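Putative TetR-family transcriptional regulator (Rhodococcus sp., PDB 2G3B) probably acts as a TetR-family transcriptional repressor, binding DNA through a predicted helix-turn-helix motif to control gene expression. Local coordinates at residues 83-88 against 182-187; 120-125 against 158-163; 131-136 against 149-154. All coordinates share one frame; numbering follows the deposited sequence.

Interaction 1: 83-88 against 182-187; sequences SLLGEI and GAIDVV
Ile184, which meets Leu84 and Leu85 across the contact, sits in a helical turn tied by a backbone bond from Val187 N to Ala183 O at 2.9 Å. No polar bond joins the two segments; the evidence for contact is entirely apolar. The methyl Leu84 CD1 lies 3.8 Å from Ile184 CG1 and 3.9 Å from Ile184 CD1, so one leucine branch rests on the outer half of the isoleucine chain. Leu84 CG and Ile184 CG1 each stand beside the backbone N (chi1 -58° and -67°), and the two side chains cross obliquely. Leu85 is a looser partner, its CD1 reaching Ile184 CD1 at 4.3 Å. This is helix-to-helix contact in the all-helical C-terminal domain of the TetR fold, where helix 76-86 lies against the final helix, 173-188. Leu84 also touches Met155 of helix 148-167 and Ile129 of helix 115-139, which places it where four helices converge. Leu85 also touches Arg177, Leu180 and Leu181, earlier on helix 173-188. Next to Ile184, Asp185 forms a salt bridge to Arg77, while Val186 packs on Val186 of the second subunit.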
ATOM      1  N   SER A  83     -15.452   7.818   7.602  1.00 37.98           N
ATOM      2  CA  SER A  83     -15.084   7.007   6.472  1.00 37.88           C
ATOM      3  C   SER A  83     -13.622   6.563   6.532  1.00 37.18           C
ATOM      4  O   SER A  83     -13.345   5.345   6.474  1.00 36.00           O
ATOM      5  CB  SER A  83     -15.368   7.740   5.173  1.00 38.47           C
ATOM      6  OG  SER A  83     -14.705   7.045   4.137  1.00 41.08           O
ATOM      7  N   LEU A  84     -12.707   7.530   6.681  1.00 35.10           N
ATOM      8  CA  LEU A  84     -11.276   7.244   6.665  1.00 35.53           C
ATOM      9  C   LEU A  84     -10.842   6.439   7.881  1.00 36.04           C
ATOM     10  O   LEU A  84     -10.113   5.465   7.730  1.00 37.48           O
ATOM     11  CB  LEU A  84     -10.425   8.487   6.449  1.00 34.92           C
ATOM     12  CG  LEU A  84     -10.824   9.167   5.109  1.00 37.30           C
ATOM     13  CD1 LEU A  84     -10.363  10.599   5.056  1.00 40.68           C
ATOM     14  CD2 LEU A  84     -10.324   8.373   3.900  1.00 38.49           C
ATOM     15  N   LEU A  85     -11.350   6.754   9.050  1.00 34.32           N
ATOM     16  CA  LEU A  85     -10.943   5.999  10.261  1.00 34.69           C
ATOM     17  C   LEU A  85     -11.558   4.602  10.311  1.00 35.18           C
ATOM     18  O   LEU A  85     -10.967   3.684  10.890  1.00 35.05           O
ATOM     19  CB  LEU A  85     -11.264   6.803  11.579  1.00 32.85           C
ATOM     20  CG  LEU A  85     -10.084   7.637  12.169  1.00 36.00           C
ATOM     21  CD1 LEU A  85      -9.732   8.719  11.173  1.00 33.70           C
ATOM     22  CD2 LEU A  85     -10.463   8.288  13.514  1.00 35.85           C
ATOM     23  N   GLY A  86     -12.761   4.453   9.747  1.00 36.07           N
ATOM     24  CA  GLY A  86     -13.455   3.156   9.707  1.00 36.05           C
ATOM     25  C   GLY A  86     -12.655   2.025   9.045  1.00 36.51           C
ATOM     26  O   GLY A  86     -12.924   0.841   9.303  1.00 36.37           O
ATOM     27  N   GLU A  87     -11.676   2.395   8.218  1.00 35.94           N
ATOM     28  CA  GLU A  87     -10.797   1.449   7.478  1.00 36.49           C
ATOM     29  C   GLU A  87      -9.755   0.736   8.337  1.00 34.30           C
ATOM     30  O   GLU A  87      -9.204  -0.341   7.977  1.00 33.63           O
ATOM     31  CB  GLU A  87     -10.043   2.254   6.388  1.00 37.14           C
ATOM     32  CG  GLU A  87     -10.927   2.993   5.384  1.00 40.28           C
ATOM     33  CD  GLU A  87     -11.724   2.024   4.473  1.00 46.80           C
ATOM     34  OE1 GLU A  87     -11.323   0.864   4.308  1.00 47.38           O
ATOM     35  OE2 GLU A  87     -12.750   2.442   3.925  1.00 49.06           O
ATOM     36  N   ILE A  88      -9.442   1.359   9.463  1.00 33.94           N
ATOM     37  CA  ILE A  88      -8.382   0.880  10.347  1.00 33.80           C
ATOM     38  C   ILE A  88      -8.895   0.800  11.772  1.00 35.01           C
ATOM     39  O   ILE A  88      -8.965   1.795  12.468  1.00 33.12           O
ATOM     40  CB  ILE A  88      -7.042   1.667  10.217  1.00 35.34           C
ATOM     41  CG1 ILE A  88      -6.511   1.600   8.771  1.00 33.78           C
ATOM     42  CG2 ILE A  88      -5.993   1.159  11.274  1.00 34.37           C
ATOM     43  CD1 ILE A  88      -5.335   2.553   8.499  1.00 34.41           C
ATOM     44  N   GLY A 182      -5.003  13.563  11.630  1.00 32.46           N
ATOM     45  CA  GLY A 182      -4.161  14.789  11.405  1.00 32.68           C
ATOM     46  C   GLY A 182      -4.195  15.144   9.915  1.00 34.02           C
ATOM     47  O   GLY A 182      -4.320  16.320   9.554  1.00 33.95           O
ATOM     48  N   ALA A 183      -4.118  14.138   9.037  1.00 34.21           N
ATOM     49  CA  ALA A 183      -4.268  14.386   7.583  1.00 36.32           C
ATOM     50  C   ALA A 183      -5.572  15.117   7.195  1.00 36.84           C
ATOM     51  O   ALA A 183      -5.536  16.134   6.460  1.00 36.31           O
ATOM     52  CB  ALA A 183      -4.113  13.100   6.806  1.00 36.94           C
ATOM     53  N   ILE A 184      -6.694  14.642   7.722  1.00 36.89           N
ATOM     54  CA  ILE A 184      -8.000  15.311   7.578  1.00 37.01           C
ATOM     55  C   ILE A 184      -8.013  16.700   8.102  1.00 38.72           C
ATOM     56  O   ILE A 184      -8.577  17.599   7.429  1.00 37.60           O
ATOM     57  CB  ILE A 184      -9.124  14.560   8.337  1.00 38.63           C
ATOM     58  CG1 ILE A 184      -9.364  13.215   7.672  1.00 36.01           C
ATOM     59  CG2 ILE A 184     -10.422  15.451   8.404  1.00 36.80           C
ATOM     60  CD1 ILE A 184     -10.018  12.118   8.585  1.00 37.98           C
ATOM     61  N   ASP A 185      -7.429  16.908   9.289  1.00 38.54           N
ATOM     62  CA  ASP A 185      -7.301  18.270   9.828  1.00 41.24           C
ATOM     63  C   ASP A 185      -6.581  19.154   8.806  1.00 41.80           C
ATOM     64  O   ASP A 185      -7.036  20.248   8.503  1.00 41.64           O
ATOM     65  CB  ASP A 185      -6.520  18.278  11.146  1.00 41.43           C
ATOM     66  CG  ASP A 185      -6.637  19.612  11.900  1.00 46.10           C
ATOM     67  OD1 ASP A 185      -7.770  20.020  12.211  1.00 45.88           O
ATOM     68  OD2 ASP A 185      -5.584  20.273  12.159  1.00 50.27           O
ATOM     69  N   VAL A 186      -5.461  18.674   8.272  1.00 43.41           N
ATOM     70  CA  VAL A 186      -4.629  19.511   7.386  1.00 46.75           C
ATOM     71  C   VAL A 186      -5.407  19.836   6.111  1.00 47.90           C
ATOM     72  O   VAL A 186      -5.457  20.995   5.675  1.00 48.92           O
ATOM     73  CB  VAL A 186      -3.222  18.888   7.131  1.00 46.17           C
ATOM     74  CG1 VAL A 186      -2.432  19.698   6.105  1.00 49.26           C
ATOM     75  CG2 VAL A 186      -2.443  18.863   8.428  1.00 48.03           C
ATOM     76  N   VAL A 187      -6.067  18.828   5.556  1.00 49.47           N
ATOM     77  CA  VAL A 187      -7.033  19.016   4.470  1.00 52.14           C
ATOM     78  C   VAL A 187      -8.257  19.900   4.825  1.00 53.72           C
ATOM     79  O   VAL A 187      -8.803  20.605   3.964  1.00 53.46           O
ATOM     80  CB  VAL A 187      -7.457  17.621   3.883  1.00 53.04           C
ATOM     81  CG1 VAL A 187      -8.735  17.708   3.023  1.00 52.91           C
ATOM     82  CG2 VAL A 187      -6.290  17.020   3.117  1.00 51.95           C
TER

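Interaction 2: 120-125 against 158-163; sequences RTTAAW and LVEGLS
Segments 120-125 and 158-163 are helical and pass each other at 112° with axes 13.6 Å apart, a separation spanned mainly by Trp125 on one side and Val159 and Glu160 on the other. Their helices, 115-139 and 148-167, belong to the all-helical C-terminal domain, which in TetR-family regulators usually carries the ligand pocket and dimer interface. The indole bridges the gap because its CG stands anti to the backbone N (chi1 177°), which carries the six-membered ring out to the facing helix. There it is met at its edge: Val159 CG1 lies 3.7 Å from Trp125 CH2, near the ring plane. The methylene Glu160 CG is in plane too, 3.8 Å from Trp125 CZ3. Beyond CG the glutamate is extended and runs alongside the indole in the opposite direction, bringing Glu160 OE2 to 3.7 Å from Trp125 CZ3, with ring and carboxylate planes only 24° apart. On the turn that carries Val159, its carbonyl oxygen accepts from both Ser163 N and Ser163 OG, which arrive from opposite faces; the hydroxyl bond, Ser163 OG to Val159 O, measures 2.7 Å. Replacing Trp125 by an alanine would probably open a gap between the two helices and strip Val159 CG1 and the Glu160 methylene of the ring edge they pack against. A bound glycerol beside the indole may mark a pocket. The buried carboxylate is held by two arginines: OE1 pairs with Arg105, and OE2 with Arg165 of the second subunit. Such pairing probably favours the ionised glutamate, and the weakly positive C-H rim of the indole may suit the oxygen beside it.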
ATOM      1  N   ARG A 120     -11.679  -0.837 -10.769  1.00 30.80           N
ATOM      2  CA  ARG A 120     -13.101  -0.445 -10.755  1.00 31.75           C
ATOM      3  C   ARG A 120     -13.544  -0.363  -9.333  1.00 30.93           C
ATOM      4  O   ARG A 120     -14.271   0.558  -8.992  1.00 31.78           O
ATOM      5  CB  ARG A 120     -13.970  -1.462 -11.498  1.00 30.37           C
ATOM      6  CG  ARG A 120     -13.938  -1.305 -13.047  1.00 33.15           C
ATOM      7  CD  ARG A 120     -14.955  -2.219 -13.746  1.00 33.54           C
ATOM      8  NE  ARG A 120     -14.649  -3.655 -13.641  1.00 35.75           N
ATOM      9  CZ  ARG A 120     -14.032  -4.396 -14.569  1.00 35.74           C
ATOM     10  NH1 ARG A 120     -13.573  -3.879 -15.694  1.00 34.51           N
ATOM     11  NH2 ARG A 120     -13.837  -5.681 -14.343  1.00 34.01           N
ATOM     12  N   THR A 121     -13.153  -1.343  -8.498  1.00 30.97           N
ATOM     13  CA  THR A 121     -13.576  -1.310  -7.093  1.00 31.46           C
ATOM     14  C   THR A 121     -12.915  -0.141  -6.367  1.00 31.18           C
ATOM     15  O   THR A 121     -13.569   0.572  -5.626  1.00 31.37           O
ATOM     16  CB  THR A 121     -13.329  -2.699  -6.414  1.00 31.25           C
ATOM     17  OG1 THR A 121     -14.044  -3.666  -7.158  1.00 33.71           O
ATOM     18  CG2 THR A 121     -13.841  -2.735  -4.964  1.00 31.19           C
ATOM     19  N   THR A 122     -11.627   0.101  -6.626  1.00 31.51           N
ATOM     20  CA  THR A 122     -10.925   1.224  -5.988  1.00 31.37           C
ATOM     21  C   THR A 122     -11.599   2.545  -6.413  1.00 31.91           C
ATOM     22  O   THR A 122     -11.803   3.453  -5.570  1.00 31.76           O
ATOM     23  CB  THR A 122      -9.430   1.249  -6.381  1.00 32.59           C
ATOM     24  OG1 THR A 122      -8.836   0.038  -5.963  1.00 30.28           O
ATOM     25  CG2 THR A 122      -8.673   2.456  -5.745  1.00 32.28           C
ATOM     26  N   ALA A 123     -12.011   2.625  -7.683  1.00 31.26           N
ATOM     27  CA  ALA A 123     -12.661   3.842  -8.200  1.00 31.49           C
ATOM     28  C   ALA A 123     -13.966   4.132  -7.466  1.00 30.25           C
ATOM     29  O   ALA A 123     -14.287   5.268  -7.198  1.00 29.13           O
ATOM     30  CB  ALA A 123     -12.879   3.750  -9.703  1.00 32.62           C
ATOM     31  N   ALA A 124     -14.712   3.076  -7.111  1.00 30.13           N
ATOM     32  CA  ALA A 124     -15.939   3.222  -6.341  1.00 29.68           C
ATOM     33  C   ALA A 124     -15.662   3.774  -4.919  1.00 29.91           C
ATOM     34  O   ALA A 124     -16.354   4.673  -4.453  1.00 30.28           O
ATOM     35  CB  ALA A 124     -16.667   1.849  -6.287  1.00 29.68           C
ATOM     36  N   TRP A 125     -14.618   3.274  -4.271  1.00 28.66           N
ATOM     37  CA  TRP A 125     -14.216   3.784  -2.963  1.00 29.80           C
ATOM     38  C   TRP A 125     -13.795   5.252  -3.071  1.00 29.84           C
ATOM     39  O   TRP A 125     -14.252   6.126  -2.300  1.00 30.90           O
ATOM     40  CB  TRP A 125     -13.055   2.922  -2.421  1.00 29.25           C
ATOM     41  CG  TRP A 125     -12.466   3.340  -1.106  1.00 28.38           C
ATOM     42  CD1 TRP A 125     -13.061   4.111  -0.118  1.00 30.09           C
ATOM     43  CD2 TRP A 125     -11.145   3.005  -0.624  1.00 28.33           C
ATOM     44  NE1 TRP A 125     -12.142   4.273   0.945  1.00 29.97           N
ATOM     45  CE2 TRP A 125     -10.976   3.623   0.641  1.00 30.10           C
ATOM     46  CE3 TRP A 125     -10.071   2.286  -1.180  1.00 29.06           C
ATOM     47  CZ2 TRP A 125      -9.793   3.498   1.392  1.00 33.38           C
ATOM     48  CZ3 TRP A 125      -8.888   2.166  -0.456  1.00 29.32           C
ATOM     49  CH2 TRP A 125      -8.755   2.769   0.817  1.00 32.28           C
ATOM     50  N   LEU A 158      -3.381   6.975   0.927  1.00 30.07           N
ATOM     51  CA  LEU A 158      -2.841   7.084   2.305  1.00 29.51           C
ATOM     52  C   LEU A 158      -3.380   5.977   3.236  1.00 30.48           C
ATOM     53  O   LEU A 158      -2.626   5.311   3.944  1.00 30.47           O
ATOM     54  CB  LEU A 158      -3.113   8.492   2.923  1.00 30.48           C
ATOM     55  CG  LEU A 158      -2.741   8.643   4.410  1.00 29.97           C
ATOM     56  CD1 LEU A 158      -1.153   8.429   4.611  1.00 27.77           C
ATOM     57  CD2 LEU A 158      -3.241   9.973   5.036  1.00 30.50           C
ATOM     58  N   VAL A 159      -4.673   5.723   3.174  1.00 29.08           N
ATOM     59  CA  VAL A 159      -5.241   4.578   3.947  1.00 30.28           C
ATOM     60  C   VAL A 159      -4.568   3.238   3.552  1.00 30.94           C
ATOM     61  O   VAL A 159      -4.198   2.452   4.405  1.00 28.97           O
ATOM     62  CB  VAL A 159      -6.801   4.479   3.729  1.00 29.56           C
ATOM     63  CG1 VAL A 159      -7.395   3.114   4.250  1.00 31.39           C
ATOM     64  CG2 VAL A 159      -7.506   5.733   4.359  1.00 29.26           C
ATOM     65  N   GLU A 160      -4.390   2.992   2.245  1.00 30.74           N
ATOM     66  CA  GLU A 160      -3.758   1.752   1.821  1.00 33.25           C
ATOM     67  C   GLU A 160      -2.291   1.652   2.292  1.00 31.55           C
ATOM     68  O   GLU A 160      -1.850   0.612   2.724  1.00 30.05           O
ATOM     69  CB  GLU A 160      -3.814   1.669   0.272  1.00 32.41           C
ATOM     70  CG  GLU A 160      -5.223   1.244  -0.242  1.00 34.61           C
ATOM     71  CD  GLU A 160      -5.160   0.801  -1.712  1.00 39.30           C
ATOM     72  OE1 GLU A 160      -4.311  -0.058  -2.062  1.00 48.86           O
ATOM     73  OE2 GLU A 160      -5.939   1.305  -2.524  1.00 44.86           O
ATOM     74  N   GLY A 161      -1.547   2.742   2.178  1.00 28.82           N
ATOM     75  CA  GLY A 161      -0.146   2.745   2.650  1.00 28.86           C
ATOM     76  C   GLY A 161      -0.047   2.549   4.157  1.00 29.31           C
ATOM     77  O   GLY A 161       0.820   1.773   4.625  1.00 29.19           O
ATOM     78  N   LEU A 162      -0.889   3.248   4.920  1.00 26.67           N
ATOM     79  CA  LEU A 162      -0.888   3.040   6.368  1.00 29.59           C
ATOM     80  C   LEU A 162      -1.294   1.627   6.708  1.00 29.32           C
ATOM     81  O   LEU A 162      -0.712   1.042   7.615  1.00 30.56           O
ATOM     82  CB  LEU A 162      -1.853   3.999   7.072  1.00 30.13           C
ATOM     83  CG  LEU A 162      -1.348   5.466   7.084  1.00 30.32           C
ATOM     84  CD1 LEU A 162      -2.448   6.414   7.539  1.00 30.29           C
ATOM     85  CD2 LEU A 162      -0.117   5.607   7.997  1.00 27.66           C
ATOM     86  N   SER A 163      -2.329   1.119   6.025  1.00 29.27           N
ATOM     87  CA  SER A 163      -2.813  -0.259   6.278  1.00 29.95           C
ATOM     88  C   SER A 163      -1.732  -1.309   6.005  1.00 30.09           C
ATOM     89  O   SER A 163      -1.611  -2.280   6.753  1.00 29.80           O
ATOM     90  CB  SER A 163      -4.041  -0.570   5.432  1.00 29.86           C
ATOM     91  OG  SER A 163      -5.100   0.337   5.827  1.00 33.51           O
TER

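Interaction 3: 131-136 against 149-154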
ATOM      1  N   ASP A 131     -17.019  12.509  -3.770  1.00 29.63           N
ATOM      2  CA  ASP A 131     -18.336  13.126  -3.688  1.00 31.06           C
ATOM      3  C   ASP A 131     -18.499  13.911  -2.392  1.00 31.78           C
ATOM      4  O   ASP A 131     -19.079  14.987  -2.384  1.00 32.57           O
ATOM      5  CB  ASP A 131     -19.434  12.073  -3.788  1.00 30.05           C
ATOM      6  CG  ASP A 131     -20.828  12.684  -3.755  1.00 32.14           C
ATOM      7  OD1 ASP A 131     -21.157  13.529  -4.617  1.00 31.63           O
ATOM      8  OD2 ASP A 131     -21.630  12.310  -2.889  1.00 33.44           O
ATOM      9  N   ALA A 132     -18.013  13.338  -1.290  1.00 32.50           N
ATOM     10  CA  ALA A 132     -18.055  14.034  -0.009  1.00 34.27           C
ATOM     11  C   ALA A 132     -17.389  15.383  -0.098  1.00 33.83           C
ATOM     12  O   ALA A 132     -17.946  16.402   0.360  1.00 34.80           O
ATOM     13  CB  ALA A 132     -17.415  13.145   1.124  1.00 33.06           C
ATOM     14  N   ILE A 133     -16.195  15.406  -0.690  1.00 34.11           N
ATOM     15  CA  ILE A 133     -15.407  16.669  -0.853  1.00 33.93           C
ATOM     16  C   ILE A 133     -16.144  17.685  -1.756  1.00 33.32           C
ATOM     17  O   ILE A 133     -16.245  18.893  -1.427  1.00 34.62           O
ATOM     18  CB  ILE A 133     -13.977  16.380  -1.416  1.00 34.06           C
ATOM     19  CG1 ILE A 133     -13.146  15.571  -0.405  1.00 35.24           C
ATOM     20  CG2 ILE A 133     -13.261  17.723  -1.824  1.00 34.51           C
ATOM     21  CD1 ILE A 133     -11.897  14.904  -1.007  1.00 33.83           C
ATOM     22  N   VAL A 134     -16.663  17.231  -2.907  1.00 32.53           N
ATOM     23  CA  VAL A 134     -17.433  18.158  -3.798  1.00 30.64           C
ATOM     24  C   VAL A 134     -18.648  18.751  -3.082  1.00 30.84           C
ATOM     25  O   VAL A 134     -18.973  19.954  -3.240  1.00 30.74           O
ATOM     26  CB  VAL A 134     -17.992  17.455  -5.093  1.00 30.70           C
ATOM     27  CG1 VAL A 134     -18.685  18.500  -5.985  1.00 27.56           C
ATOM     28  CG2 VAL A 134     -16.879  16.739  -5.890  1.00 30.60           C
ATOM     29  N   GLN A 135     -19.355  17.902  -2.337  1.00 31.80           N
ATOM     30  CA  GLN A 135     -20.580  18.358  -1.629  1.00 33.98           C
ATOM     31  C   GLN A 135     -20.159  19.446  -0.643  1.00 34.05           C
ATOM     32  O   GLN A 135     -20.773  20.499  -0.532  1.00 34.41           O
ATOM     33  CB  GLN A 135     -21.274  17.189  -0.875  1.00 33.27           C
ATOM     34  CG  GLN A 135     -21.968  16.075  -1.776  1.00 33.79           C
ATOM     35  CD  GLN A 135     -22.808  16.634  -2.945  1.00 33.47           C
ATOM     36  OE1 GLN A 135     -23.536  17.632  -2.798  1.00 33.29           O
ATOM     37  NE2 GLN A 135     -22.735  15.961  -4.108  1.00 28.61           N
ATOM     38  N   ALA A 136     -19.066  19.184   0.049  1.00 35.51           N
ATOM     39  CA  ALA A 136     -18.556  20.108   1.077  1.00 36.61           C
ATOM     40  C   ALA A 136     -17.983  21.397   0.464  1.00 36.75           C
ATOM     41  O   ALA A 136     -17.961  22.443   1.092  1.00 36.42           O
ATOM     42  CB  ALA A 136     -17.486  19.397   1.938  1.00 35.98           C
ATOM     43  N   GLN A 149     -11.093  14.943  -7.060  1.00 39.40           N
ATOM     44  CA  GLN A 149     -10.648  13.643  -7.513  1.00 41.23           C
ATOM     45  C   GLN A 149      -9.232  13.315  -7.001  1.00 39.58           C
ATOM     46  O   GLN A 149      -9.038  12.312  -6.326  1.00 40.84           O
ATOM     47  CB  GLN A 149     -10.751  13.562  -9.047  1.00 43.15           C
ATOM     48  CG  GLN A 149      -9.965  12.436  -9.680  1.00 48.41           C
ATOM     49  CD  GLN A 149     -10.628  11.161  -9.400  1.00 52.09           C
ATOM     50  OE1 GLN A 149     -11.715  11.171  -8.833  1.00 55.37           O
ATOM     51  NE2 GLN A 149      -9.996  10.038  -9.765  1.00 54.83           N
ATOM     52  N   PRO A 150      -8.232  14.163  -7.299  1.00 39.38           N
ATOM     53  CA  PRO A 150      -6.891  13.914  -6.743  1.00 37.94           C
ATOM     54  C   PRO A 150      -6.804  13.786  -5.239  1.00 35.93           C
ATOM     55  O   PRO A 150      -6.037  12.955  -4.746  1.00 35.93           O
ATOM     56  CB  PRO A 150      -6.105  15.141  -7.216  1.00 37.91           C
ATOM     57  CG  PRO A 150      -6.776  15.451  -8.494  1.00 39.67           C
ATOM     58  CD  PRO A 150      -8.207  15.314  -8.212  1.00 38.87           C
ATOM     59  N   THR A 151      -7.546  14.607  -4.514  1.00 34.36           N
ATOM     60  CA  THR A 151      -7.591  14.553  -3.056  1.00 32.86           C
ATOM     61  C   THR A 151      -8.124  13.193  -2.552  1.00 33.67           C
ATOM     62  O   THR A 151      -7.586  12.605  -1.606  1.00 33.33           O
ATOM     63  CB  THR A 151      -8.411  15.719  -2.495  1.00 33.89           C
ATOM     64  OG1 THR A 151      -7.837  16.977  -2.960  1.00 34.75           O
ATOM     65  CG2 THR A 151      -8.338  15.744  -0.975  1.00 31.48           C
ATOM     66  N   ALA A 152      -9.169  12.703  -3.205  1.00 32.87           N
ATOM     67  CA  ALA A 152      -9.814  11.446  -2.826  1.00 33.01           C
ATOM     68  C   ALA A 152      -8.883  10.317  -3.166  1.00 32.67           C
ATOM     69  O   ALA A 152      -8.752   9.377  -2.388  1.00 32.55           O
ATOM     70  CB  ALA A 152     -11.137  11.291  -3.580  1.00 33.20           C
ATOM     71  N   VAL A 153      -8.208  10.421  -4.310  1.00 32.83           N
ATOM     72  CA  VAL A 153      -7.198   9.424  -4.703  1.00 33.76           C
ATOM     73  C   VAL A 153      -6.106   9.386  -3.633  1.00 33.05           C
ATOM     74  O   VAL A 153      -5.699   8.316  -3.152  1.00 30.37           O
ATOM     75  CB  VAL A 153      -6.568   9.711  -6.103  1.00 35.12           C
ATOM     76  CG1 VAL A 153      -5.291   8.850  -6.323  1.00 36.01           C
ATOM     77  CG2 VAL A 153      -7.601   9.421  -7.228  1.00 37.37           C
ATOM     78  N   THR A 154      -5.637  10.570  -3.255  1.00 31.03           N
ATOM     79  CA  THR A 154      -4.579  10.702  -2.284  1.00 32.36           C
ATOM     80  C   THR A 154      -4.959  10.184  -0.877  1.00 32.41           C
ATOM     81  O   THR A 154      -4.203   9.454  -0.237  1.00 31.47           O
ATOM     82  CB  THR A 154      -4.124  12.189  -2.294  1.00 32.43           C
ATOM     83  OG1 THR A 154      -3.586  12.419  -3.570  1.00 32.41           O
ATOM     84  CG2 THR A 154      -3.065  12.444  -1.286  1.00 36.15           C
TER
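Ile133 makes the contact with Thr151 and Ala152 through its outermost methyl. Its CG1 lies beside the backbone N (chi1 -66°) and the chain then continues extended (chi2 164°), so that CD1 projects directly at the facing helix. There Ile133 CD1 approaches Thr151 CG2 to 3.7 Å and Thr151 CB to 3.9 Å, the two side chains crossing at a slant. The same methyl comes within 4.1 Å of Ala152 N, a looser approach to the backbone beside the small alanine. In Thr151 the two branches divide the work: CG2, anti to the backbone N, faces the isoleucine, whereas OG1 turns back beside that N and bonds to the carbonyl oxygen of Asp147, one turn earlier. Each helix is also stitched internally. Gln135 NE2 donates to Asp131 OD1 over 2.9 Å with a nearly straight N-H...O angle of 170°; the oxygen lies in the amide plane, while the nitrogen approaches the syn side of the carboxylate from well out of its plane. Thr154 OG1 bonds to Pro150 O at 2.8 Å, and Thr154 N reaches that same oxygen from the other face of the carbonyl. His179 of the second subunit packs on Pro150, Val153 and Thr154, flanking the contact. The arrangement is a junction of two consecutive helices, 115-139 and 148-167, beside the dimer interface, as in the helical C-terminal domain of TetR-family regulators.

In the fold
Followed from the N terminus, the chain passes through the predicted DNA-binding motif and helix 47-66 before helix 76-86 supplies the first half of interaction 1. Its partner on helix 173-188 closes a loop of 93 intervening residues. Inside that loop, interaction 2 joins helix 115-139 to helix 148-167 across 32 residues, and interaction 3 joins the same two helices across 12. The three loops are therefore nested and none cross. Interactions 1 and 2 also touch in space, through Glu87 CB on Val159 CG1 at 3.5 Å, whereas interactions 1 and 3 do not. Together they connect four helices of the C-terminal domain, next to the second subunit.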